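Local coordinates for tungstate ABC transporter, periplasmic tungstate-binding protein (Geobacter sulfurreducens, PDB 3LR1) that probably binds tungstate in the periplasm and delivers it to the membrane part of an ABC importer, at residues R6-T15 and G53-H61; F74-M82 and Y214-T225. All blocks are in the same frame, centred on the assembly; numbering follows the deposited sequence.

Contact 1: residues R6-T15 and G53-H61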
loop_
_atom_site.group_PDB
_atom_site.type_symbol
_atom_site.label_atom_id
_atom_site.label_comp_id
_atom_site.label_asym_id
_atom_site.label_seq_id
_atom_site.Cartn_x
_atom_site.Cartn_y
_atom_site.Cartn_z
ATOM N N ARG A 6 20.829 8.749 -10.538
ATOM C CA ARG A 6 19.701 8.578 -9.655
ATOM C C ARG A 6 18.505 8.141 -10.483
ATOM O O ARG A 6 18.345 8.572 -11.607
ATOM C CB ARG A 6 19.349 9.904 -8.938
ATOM C CG ARG A 6 20.648 10.686 -8.475
ATOM C CD ARG A 6 20.359 11.831 -7.467
ATOM N NE ARG A 6 20.011 11.249 -6.204
ATOM C CZ ARG A 6 20.663 11.337 -5.069
ATOM N NH1 ARG A 6 21.777 12.020 -4.926
ATOM N NH2 ARG A 6 20.153 10.720 -4.040
ATOM N N LEU A 7 17.716 7.244 -9.922
ATOM C CA LEU A 7 16.451 6.782 -10.495
ATOM C C LEU A 7 15.434 7.221 -9.477
ATOM O O LEU A 7 15.622 6.955 -8.288
ATOM C CB LEU A 7 16.467 5.244 -10.554
ATOM C CG LEU A 7 15.197 4.579 -11.043
ATOM C CD1 LEU A 7 14.973 4.862 -12.519
ATOM C CD2 LEU A 7 15.312 3.040 -10.749
ATOM N N LYS A 8 14.347 7.829 -9.929
ATOM C CA LYS A 8 13.286 8.373 -9.032
ATOM C C LYS A 8 12.064 7.462 -9.105
ATOM O O LYS A 8 11.607 7.130 -10.154
ATOM C CB LYS A 8 12.907 9.759 -9.479
ATOM C CG LYS A 8 14.026 10.801 -9.085
ATOM C CD LYS A 8 13.469 12.218 -9.221
ATOM C CE LYS A 8 13.676 12.743 -10.600
ATOM N NZ LYS A 8 12.924 14.095 -10.802
HETATM N N MSE A 9 11.613 6.990 -7.985
HETATM C CA MSE A 9 10.449 6.151 -7.876
HETATM C C MSE A 9 9.399 6.853 -7.004
HETATM O O MSE A 9 9.650 7.213 -5.837
HETATM C CB MSE A 9 10.812 4.819 -7.240
HETATM C CG MSE A 9 9.676 3.895 -7.025
HETATM SE SE MSE A 9 10.398 2.205 -6.322
HETATM C CE MSE A 9 10.024 2.659 -4.595
ATOM N N SER A 10 8.200 7.004 -7.531
ATOM C CA SER A 10 7.096 7.472 -6.670
ATOM C C SER A 10 6.383 6.258 -6.100
ATOM O O SER A 10 6.247 5.214 -6.764
ATOM C CB SER A 10 6.090 8.388 -7.378
ATOM O OG SER A 10 5.386 7.661 -8.354
ATOM N N THR A 11 5.952 6.416 -4.861
ATOM C CA THR A 11 5.233 5.369 -4.106
ATOM C C THR A 11 4.350 6.014 -3.063
ATOM O O THR A 11 4.224 7.260 -3.004
ATOM C CB THR A 11 6.173 4.337 -3.501
ATOM O OG1 THR A 11 5.441 3.160 -3.078
ATOM C CG2 THR A 11 7.043 4.855 -2.401
ATOM N N THR A 12 3.693 5.216 -2.252
ATOM C CA THR A 12 2.895 5.839 -1.216
ATOM C C THR A 12 3.594 5.802 0.132
ATOM O O THR A 12 4.470 4.960 0.376
ATOM C CB THR A 12 1.536 5.183 -1.062
ATOM O OG1 THR A 12 1.738 3.902 -0.544
ATOM C CG2 THR A 12 0.784 5.127 -2.366
ATOM N N THR A 13 3.263 6.795 0.973
ATOM C CA THR A 13 3.808 6.907 2.313
ATOM C C THR A 13 3.596 5.620 3.079
ATOM O O THR A 13 4.442 5.193 3.857
ATOM C CB THR A 13 3.120 8.024 3.088
ATOM O OG1 THR A 13 3.399 9.301 2.452
ATOM C CG2 THR A 13 3.663 8.003 4.458
ATOM N N SER A 14 2.431 5.030 2.881
ATOM C CA SER A 14 2.081 3.722 3.412
ATOM C C SER A 14 3.117 2.589 3.015
ATOM O O SER A 14 3.618 1.832 3.855
ATOM C CB SER A 14 0.560 3.455 3.054
ATOM O OG SER A 14 -0.321 4.681 3.250
ATOM N N THR A 15 3.519 2.526 1.759
ATOM C CA THR A 15 4.562 1.574 1.307
ATOM C C THR A 15 5.980 1.909 1.924
ATOM O O THR A 15 6.784 1.058 2.278
ATOM C CB THR A 15 4.518 1.601 -0.234
ATOM O OG1 THR A 15 3.131 1.388 -0.637
ATOM C CG2 THR A 15 5.429 0.573 -0.870
ATOM N N GLY A 53 6.086 13.225 -15.670
ATOM C CA GLY A 53 7.463 12.836 -16.029
ATOM C C GLY A 53 8.502 13.177 -14.973
ATOM O O GLY A 53 9.693 13.247 -15.300
ATOM N N ASP A 54 8.070 13.452 -13.743
ATOM C CA ASP A 54 8.984 13.895 -12.669
ATOM C C ASP A 54 9.554 12.727 -11.893
ATOM O O ASP A 54 10.400 12.931 -11.024
ATOM C CB ASP A 54 8.296 14.907 -11.699
ATOM C CG ASP A 54 8.207 16.308 -12.283
ATOM O OD1 ASP A 54 9.299 16.892 -12.512
ATOM O OD2 ASP A 54 7.100 16.853 -12.550
ATOM N N VAL A 55 9.045 11.510 -12.157
ATOM C CA VAL A 55 9.696 10.294 -11.713
ATOM C C VAL A 55 9.862 9.323 -12.870
ATOM O O VAL A 55 9.260 9.496 -13.938
ATOM C CB VAL A 55 8.911 9.600 -10.581
ATOM C CG1 VAL A 55 8.911 10.512 -9.308
ATOM C CG2 VAL A 55 7.441 9.204 -11.033
ATOM N N ASP A 56 10.690 8.288 -12.665
ATOM C CA ASP A 56 10.979 7.290 -13.726
ATOM C C ASP A 56 10.184 5.957 -13.566
ATOM O O ASP A 56 9.982 5.208 -14.521
ATOM C CB ASP A 56 12.481 7.009 -13.681
ATOM C CG ASP A 56 13.325 8.270 -13.699
ATOM O OD1 ASP A 56 13.285 8.978 -14.758
ATOM O OD2 ASP A 56 14.056 8.520 -12.685
ATOM N N VAL A 57 9.786 5.675 -12.320
ATOM C CA VAL A 57 9.056 4.470 -11.956
ATOM C C VAL A 57 7.970 4.800 -10.960
ATOM O O VAL A 57 8.155 5.682 -10.116
ATOM C CB VAL A 57 10.039 3.469 -11.323
ATOM C CG1 VAL A 57 9.332 2.173 -10.930
ATOM C CG2 VAL A 57 11.076 3.104 -12.259
ATOM N N VAL A 58 6.830 4.106 -11.059
ATOM C CA VAL A 58 5.753 4.245 -10.127
ATOM C C VAL A 58 5.524 2.905 -9.488
ATOM O O VAL A 58 5.403 1.919 -10.202
ATOM C CB VAL A 58 4.446 4.798 -10.828
ATOM C CG1 VAL A 58 3.290 4.840 -9.879
ATOM C CG2 VAL A 58 4.702 6.184 -11.426
ATOM N N PHE A 59 5.375 2.880 -8.161
ATOM C CA PHE A 59 5.164 1.610 -7.422
ATOM C C PHE A 59 4.029 1.805 -6.407
ATOM O O PHE A 59 4.209 2.451 -5.354
ATOM C CB PHE A 59 6.460 1.189 -6.741
ATOM C CG PHE A 59 6.361 -0.066 -5.910
ATOM C CD1 PHE A 59 5.940 -1.231 -6.436
ATOM C CD2 PHE A 59 6.713 -0.049 -4.610
ATOM C CE1 PHE A 59 5.923 -2.421 -5.692
ATOM C CE2 PHE A 59 6.699 -1.234 -3.835
ATOM C CZ PHE A 59 6.284 -2.402 -4.402
ATOM N N VAL A 60 2.872 1.270 -6.721
ATOM C CA VAL A 60 1.673 1.557 -5.938
ATOM C C VAL A 60 0.788 0.338 -5.873
ATOM O O VAL A 60 0.934 -0.586 -6.650
ATOM C CB VAL A 60 0.841 2.720 -6.511
ATOM C CG1 VAL A 60 1.617 4.091 -6.398
ATOM C CG2 VAL A 60 0.393 2.432 -7.931
ATOM N N HIS A 61 -0.144 0.341 -4.963
ATOM C CA HIS A 61 -1.139 -0.732 -4.879
ATOM C C HIS A 61 -2.458 0.002 -5.082
ATOM O O HIS A 61 -3.025 0.521 -4.154
ATOM C CB HIS A 61 -1.109 -1.506 -3.499
ATOM C CG HIS A 61 -2.190 -2.538 -3.398
ATOM N ND1 HIS A 61 -2.477 -3.411 -4.433
ATOM C CD2 HIS A 61 -3.129 -2.770 -2.452
ATOM C CE1 HIS A 61 -3.530 -4.149 -4.112
ATOM N NE2 HIS A 61 -3.945 -3.778 -2.922
HETATM O O HOH W 1 15.857 10.301 -12.318
#

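Contact 2: residues F74-M82 and Y214-T225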
loop_
_atom_site.group_PDB
_atom_site.type_symbol
_atom_site.label_atom_id
_atom_site.label_comp_id
_atom_site.label_asym_id
_atom_site.label_seq_id
_atom_site.Cartn_x
_atom_site.Cartn_y
_atom_site.Cartn_z
ATOM N N PHE A 74 0.929 6.495 -19.942
ATOM C CA PHE A 74 2.019 7.024 -19.085
ATOM C C PHE A 74 2.945 5.971 -18.556
ATOM O O PHE A 74 4.076 6.252 -18.302
ATOM C CB PHE A 74 1.465 7.781 -17.895
ATOM C CG PHE A 74 0.726 9.016 -18.294
ATOM C CD1 PHE A 74 1.392 10.056 -18.960
ATOM C CD2 PHE A 74 -0.585 9.177 -17.989
ATOM C CE1 PHE A 74 0.701 11.206 -19.344
ATOM C CE2 PHE A 74 -1.301 10.335 -18.411
ATOM C CZ PHE A 74 -0.649 11.334 -19.064
ATOM N N GLY A 75 2.392 4.797 -18.299
ATOM C CA GLY A 75 3.116 3.717 -17.720
ATOM C C GLY A 75 3.226 2.551 -18.695
ATOM O O GLY A 75 2.263 2.156 -19.416
ATOM N N VAL A 76 4.371 1.926 -18.669
ATOM C CA VAL A 76 4.613 0.814 -19.544
ATOM C C VAL A 76 5.263 -0.339 -18.797
ATOM O O VAL A 76 5.939 -0.161 -17.761
ATOM C CB VAL A 76 5.426 1.250 -20.772
ATOM C CG1 VAL A 76 4.534 2.091 -21.775
ATOM C CG2 VAL A 76 6.657 1.987 -20.324
ATOM N N ASN A 77 4.982 -1.548 -19.291
ATOM C CA ASN A 77 5.592 -2.775 -18.780
ATOM C C ASN A 77 5.326 -3.033 -17.282
ATOM O O ASN A 77 6.241 -3.471 -16.477
ATOM C CB ASN A 77 7.088 -2.773 -19.132
ATOM C CG ASN A 77 7.371 -2.880 -20.675
ATOM O OD1 ASN A 77 8.301 -2.258 -21.185
ATOM N ND2 ASN A 77 6.563 -3.612 -21.388
ATOM N N ARG A 78 4.081 -2.751 -16.889
ATOM C CA ARG A 78 3.587 -3.010 -15.540
ATOM C C ARG A 78 3.792 -4.465 -15.142
ATOM O O ARG A 78 3.434 -5.389 -15.901
ATOM C CB ARG A 78 2.085 -2.726 -15.388
ATOM C CG ARG A 78 1.559 -2.866 -13.962
ATOM C CD ARG A 78 0.032 -3.041 -13.840
ATOM N NE ARG A 78 -0.436 -3.218 -12.467
ATOM C CZ ARG A 78 -0.322 -4.343 -11.741
ATOM N NH1 ARG A 78 0.248 -5.449 -12.233
ATOM N NH2 ARG A 78 -0.786 -4.374 -10.502
ATOM N N LYS A 79 4.341 -4.661 -13.957
ATOM C CA LYS A 79 4.450 -5.992 -13.388
ATOM C C LYS A 79 3.879 -6.041 -11.991
ATOM O O LYS A 79 4.050 -5.114 -11.190
ATOM C CB LYS A 79 5.911 -6.471 -13.416
ATOM C CG LYS A 79 6.447 -6.826 -14.795
ATOM C CD LYS A 79 6.310 -8.321 -15.082
ATOM C CE LYS A 79 7.234 -9.242 -14.166
ATOM N NZ LYS A 79 6.708 -10.680 -13.830
ATOM N N ASP A 80 3.202 -7.137 -11.680
ATOM C CA ASP A 80 2.729 -7.406 -10.351
ATOM C C ASP A 80 3.909 -7.712 -9.482
ATOM O O ASP A 80 4.813 -8.500 -9.864
ATOM C CB ASP A 80 1.847 -8.694 -10.287
ATOM C CG ASP A 80 0.400 -8.488 -10.765
ATOM O OD1 ASP A 80 -0.092 -7.353 -10.830
ATOM O OD2 ASP A 80 -0.278 -9.520 -11.039
ATOM N N VAL A 81 3.848 -7.171 -8.281
ATOM C CA VAL A 81 4.781 -7.420 -7.229
ATOM C C VAL A 81 3.934 -7.883 -6.047
ATOM O O VAL A 81 3.235 -7.090 -5.380
ATOM C CB VAL A 81 5.573 -6.167 -6.854
ATOM C CG1 VAL A 81 6.431 -6.454 -5.625
ATOM C CG2 VAL A 81 6.373 -5.694 -8.019
HETATM N N MSE A 82 3.967 -9.200 -5.825
HETATM C CA MSE A 82 3.100 -9.800 -4.843
HETATM C C MSE A 82 3.741 -9.532 -3.533
HETATM O O MSE A 82 4.825 -10.034 -3.238
HETATM C CB MSE A 82 2.935 -11.302 -5.089
HETATM C CG MSE A 82 2.183 -11.596 -6.442
HETATM SE SE MSE A 82 0.271 -11.002 -6.437
HETATM C CE MSE A 82 0.586 -9.982 -7.934
ATOM N N TYR A 214 14.538 5.290 -18.509
ATOM C CA TYR A 214 13.696 4.104 -18.792
ATOM C C TYR A 214 14.473 2.795 -18.701
ATOM O O TYR A 214 13.990 1.781 -18.203
ATOM C CB TYR A 214 13.025 4.230 -20.155
ATOM C CG TYR A 214 12.328 2.994 -20.623
ATOM C CD1 TYR A 214 11.020 2.702 -20.226
ATOM C CD2 TYR A 214 12.978 2.090 -21.466
ATOM C CE1 TYR A 214 10.371 1.542 -20.697
ATOM C CE2 TYR A 214 12.327 0.945 -21.942
ATOM C CZ TYR A 214 11.026 0.692 -21.555
ATOM O OH TYR A 214 10.393 -0.455 -21.973
ATOM N N ASP A 215 15.670 2.823 -19.238
ATOM C CA ASP A 215 16.481 1.625 -19.286
ATOM C C ASP A 215 16.799 1.216 -17.832
ATOM O O ASP A 215 16.690 0.028 -17.459
ATOM C CB ASP A 215 17.720 1.847 -20.204
ATOM C CG ASP A 215 17.335 2.117 -21.724
ATOM O OD1 ASP A 215 16.477 1.411 -22.304
ATOM O OD2 ASP A 215 17.909 3.022 -22.376
ATOM N N LEU A 216 17.099 2.204 -16.979
ATOM C CA LEU A 216 17.361 1.934 -15.584
ATOM C C LEU A 216 16.061 1.507 -14.849
ATOM O O LEU A 216 16.054 0.575 -14.012
ATOM C CB LEU A 216 17.941 3.167 -14.940
ATOM C CG LEU A 216 18.842 3.135 -13.720
ATOM C CD1 LEU A 216 19.895 1.938 -13.775
ATOM C CD2 LEU A 216 19.627 4.469 -13.590
ATOM N N ALA A 217 14.941 2.162 -15.206
ATOM C CA ALA A 217 13.617 1.725 -14.676
ATOM C C ALA A 217 13.352 0.256 -14.994
ATOM O O ALA A 217 12.898 -0.510 -14.139
ATOM C CB ALA A 217 12.476 2.619 -15.162
HETATM N N MSE A 218 13.633 -0.128 -16.235
HETATM C CA MSE A 218 13.376 -1.491 -16.659
HETATM C C MSE A 218 14.289 -2.491 -15.893
HETATM O O MSE A 218 13.849 -3.601 -15.514
HETATM C CB MSE A 218 13.479 -1.573 -18.158
HETATM C CG MSE A 218 12.277 -0.949 -18.905
HETATM SE SE MSE A 218 10.512 -1.626 -18.349
HETATM C CE MSE A 218 10.525 -1.275 -16.425
ATOM N N LYS A 219 15.512 -2.062 -15.592
ATOM C CA LYS A 219 16.378 -2.911 -14.769
ATOM C C LYS A 219 15.845 -3.100 -13.395
ATOM O O LYS A 219 15.897 -4.210 -12.854
ATOM C CB LYS A 219 17.770 -2.403 -14.743
ATOM C CG LYS A 219 18.531 -2.703 -16.026
ATOM C CD LYS A 219 19.783 -1.830 -16.099
ATOM C CE LYS A 219 20.683 -2.258 -17.221
ATOM N NZ LYS A 219 21.662 -1.143 -17.506
ATOM N N LEU A 220 15.290 -2.015 -12.834
ATOM C CA LEU A 220 14.676 -2.088 -11.537
ATOM C C LEU A 220 13.509 -3.056 -11.527
ATOM O O LEU A 220 13.406 -3.910 -10.608
ATOM C CB LEU A 220 14.288 -0.723 -10.996
ATOM C CG LEU A 220 13.666 -0.773 -9.595
ATOM C CD1 LEU A 220 14.699 -1.245 -8.484
ATOM C CD2 LEU A 220 13.059 0.600 -9.209
ATOM N N ILE A 221 12.632 -2.953 -12.529
ATOM C CA ILE A 221 11.481 -3.814 -12.557
ATOM C C ILE A 221 11.908 -5.296 -12.701
ATOM O O ILE A 221 11.362 -6.170 -12.039
ATOM C CB ILE A 221 10.499 -3.424 -13.705
ATOM C CG1 ILE A 221 9.899 -2.028 -13.390
ATOM C CG2 ILE A 221 9.425 -4.529 -13.821
ATOM C CD1 ILE A 221 8.973 -1.402 -14.514
ATOM N N ASP A 222 12.876 -5.557 -13.544
ATOM C CA ASP A 222 13.436 -6.922 -13.730
ATOM C C ASP A 222 13.995 -7.467 -12.417
ATOM O O ASP A 222 13.844 -8.642 -12.084
ATOM C CB ASP A 222 14.536 -6.918 -14.819
ATOM C CG ASP A 222 13.972 -6.727 -16.278
ATOM O OD1 ASP A 222 12.750 -6.877 -16.510
ATOM O OD2 ASP A 222 14.768 -6.439 -17.214
ATOM N N TYR A 223 14.616 -6.557 -11.671
ATOM C CA TYR A 223 15.235 -6.895 -10.401
ATOM C C TYR A 223 14.220 -7.270 -9.361
ATOM O O TYR A 223 14.342 -8.317 -8.731
ATOM C CB TYR A 223 16.208 -5.797 -9.912
ATOM C CG TYR A 223 16.548 -5.980 -8.433
ATOM C CD1 TYR A 223 17.477 -6.921 -7.992
ATOM C CD2 TYR A 223 15.930 -5.203 -7.496
ATOM C CE1 TYR A 223 17.768 -7.058 -6.611
ATOM C CE2 TYR A 223 16.197 -5.352 -6.139
ATOM C CZ TYR A 223 17.092 -6.269 -5.719
ATOM O OH TYR A 223 17.272 -6.398 -4.405
ATOM N N VAL A 224 13.261 -6.393 -9.147
ATOM C CA VAL A 224 12.210 -6.563 -8.173
ATOM C C VAL A 224 11.407 -7.823 -8.465
ATOM O O VAL A 224 11.064 -8.506 -7.586
ATOM C CB VAL A 224 11.343 -5.276 -8.102
ATOM C CG1 VAL A 224 10.172 -5.487 -7.292
ATOM C CG2 VAL A 224 12.197 -4.052 -7.563
ATOM N N THR A 225 11.156 -8.157 -9.713
ATOM C CA THR A 225 10.417 -9.384 -10.055
ATOM C C THR A 225 11.320 -10.576 -10.316
ATOM O O THR A 225 10.863 -11.669 -10.706
ATOM C CB THR A 225 9.543 -9.120 -11.299
ATOM O OG1 THR A 225 10.374 -8.731 -12.419
ATOM C CG2 THR A 225 8.510 -8.025 -10.975
#

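Contact 1: residues R6-T15 and G53-H61
Lys8 O is gripped by two backbone N-H groups at once, from Asp56 at 2.9 Å and from Val57 at 3.2 Å. The pair joins strand 6-12 to strand 57-60 in parallel, within the central sheet of a periplasmic binding protein fold. Strand 6-12 lies between strands 35-41 and 57-60 and runs parallel to both, with helices in the connections. Asp56 grips the same lysine twice, since its OD2 takes Lys8 N through the anti lone pair at 2.9 Å, in a nearly straight bond (167°). OD2 also receives a water that bridges to Arg6 O, while OD1 is held by Lys213 N. The Lys8 chain bends at chi3 (-89°), and its NZ reaches Asp54 O at 2.8 Å. Further along, Ser10 N bonds Val57 O and Phe59 N bonds Ser10 O. Ser10 OG lies against the methyls of Val55 and Val58, and Ala46 O satisfies its hydroxyl. On the other face, Met9, a selenomethionine, and Phe59 run side by side, the selenium 5.5 Å from the ring centroid in an oblique Met-aromatic contact. Thr15 CG2 touches Phe59 CE2 obliquely, and Tyr199 meets the same ring. With its OG1 opposite the backbone N (chi1 -165°), Thr11 donates to Phe59 O at 2.7 Å.

Contact 2: residues F74-M82 and Y214-T225
This is side-chain packing of a helix against the corner between strands 75-76 and 78-90, partly buried and toward the outside of the domain. Helix 214-224 lies along residues 76-81, and one polar bond joins the two segments. Tyr214 OH donates to Asn77 OD1 at 2.9 Å, with a C=O...donor angle of 169°. The two side chains cross at about a right angle, and the amide and ring planes are 43° apart. Val76 CG2 meets the ring edge at CE1, 3.8 Å away. A phenylalanine in place of Tyr214 would probably keep the touch on Val76 but leave Asn77 OD1 without this donor and its amide freer to turn. Asn77 sits where the chain turns, so the tyrosine meets the sheet at the bend. SE of Met218, a selenomethionine, lies 3.7 Å from Asn77 CB. The arrangement is a helix packed on the sheet of an alpha/beta periplasmic binding protein domain, and both strands of the corner pair antiparallel with strand 197-204. Beyond the bend, Lys79 folds over the helix. Its CG rests on Ile221 CG2, and the chain then bends at chi2 and chi3, which brings CE to Thr225 CG2 at 3.6 Å. Thr225 OG1 turns back to Ile221 O, which also accepts Thr225 N from the opposite face of its plane. Deeper in, Val81 CG2 and Val224 CG1 meet at 3.9 Å, and Ile233 of helix 227-235 touches both valines.

Contact 1 is core and contact 2 lies nearer the surface, though both belong to the same sheet. In contact 1 two strands are joined mainly by backbone bonds, with a few side-chain bonds added. Contact 2 joins a helix to strands mainly through side chains, and it is only partly buried. Strand 197-204 links them, since it pairs with strand 57-60 and with the strands on both sides of the corner at Asn77. The helix of contact 2 also packs directly on contact 1: Ala217 CB lies 3.3 Å from Val57 CG2, and Leu220 CD2 lies 3.7 Å from Leu7 CD2.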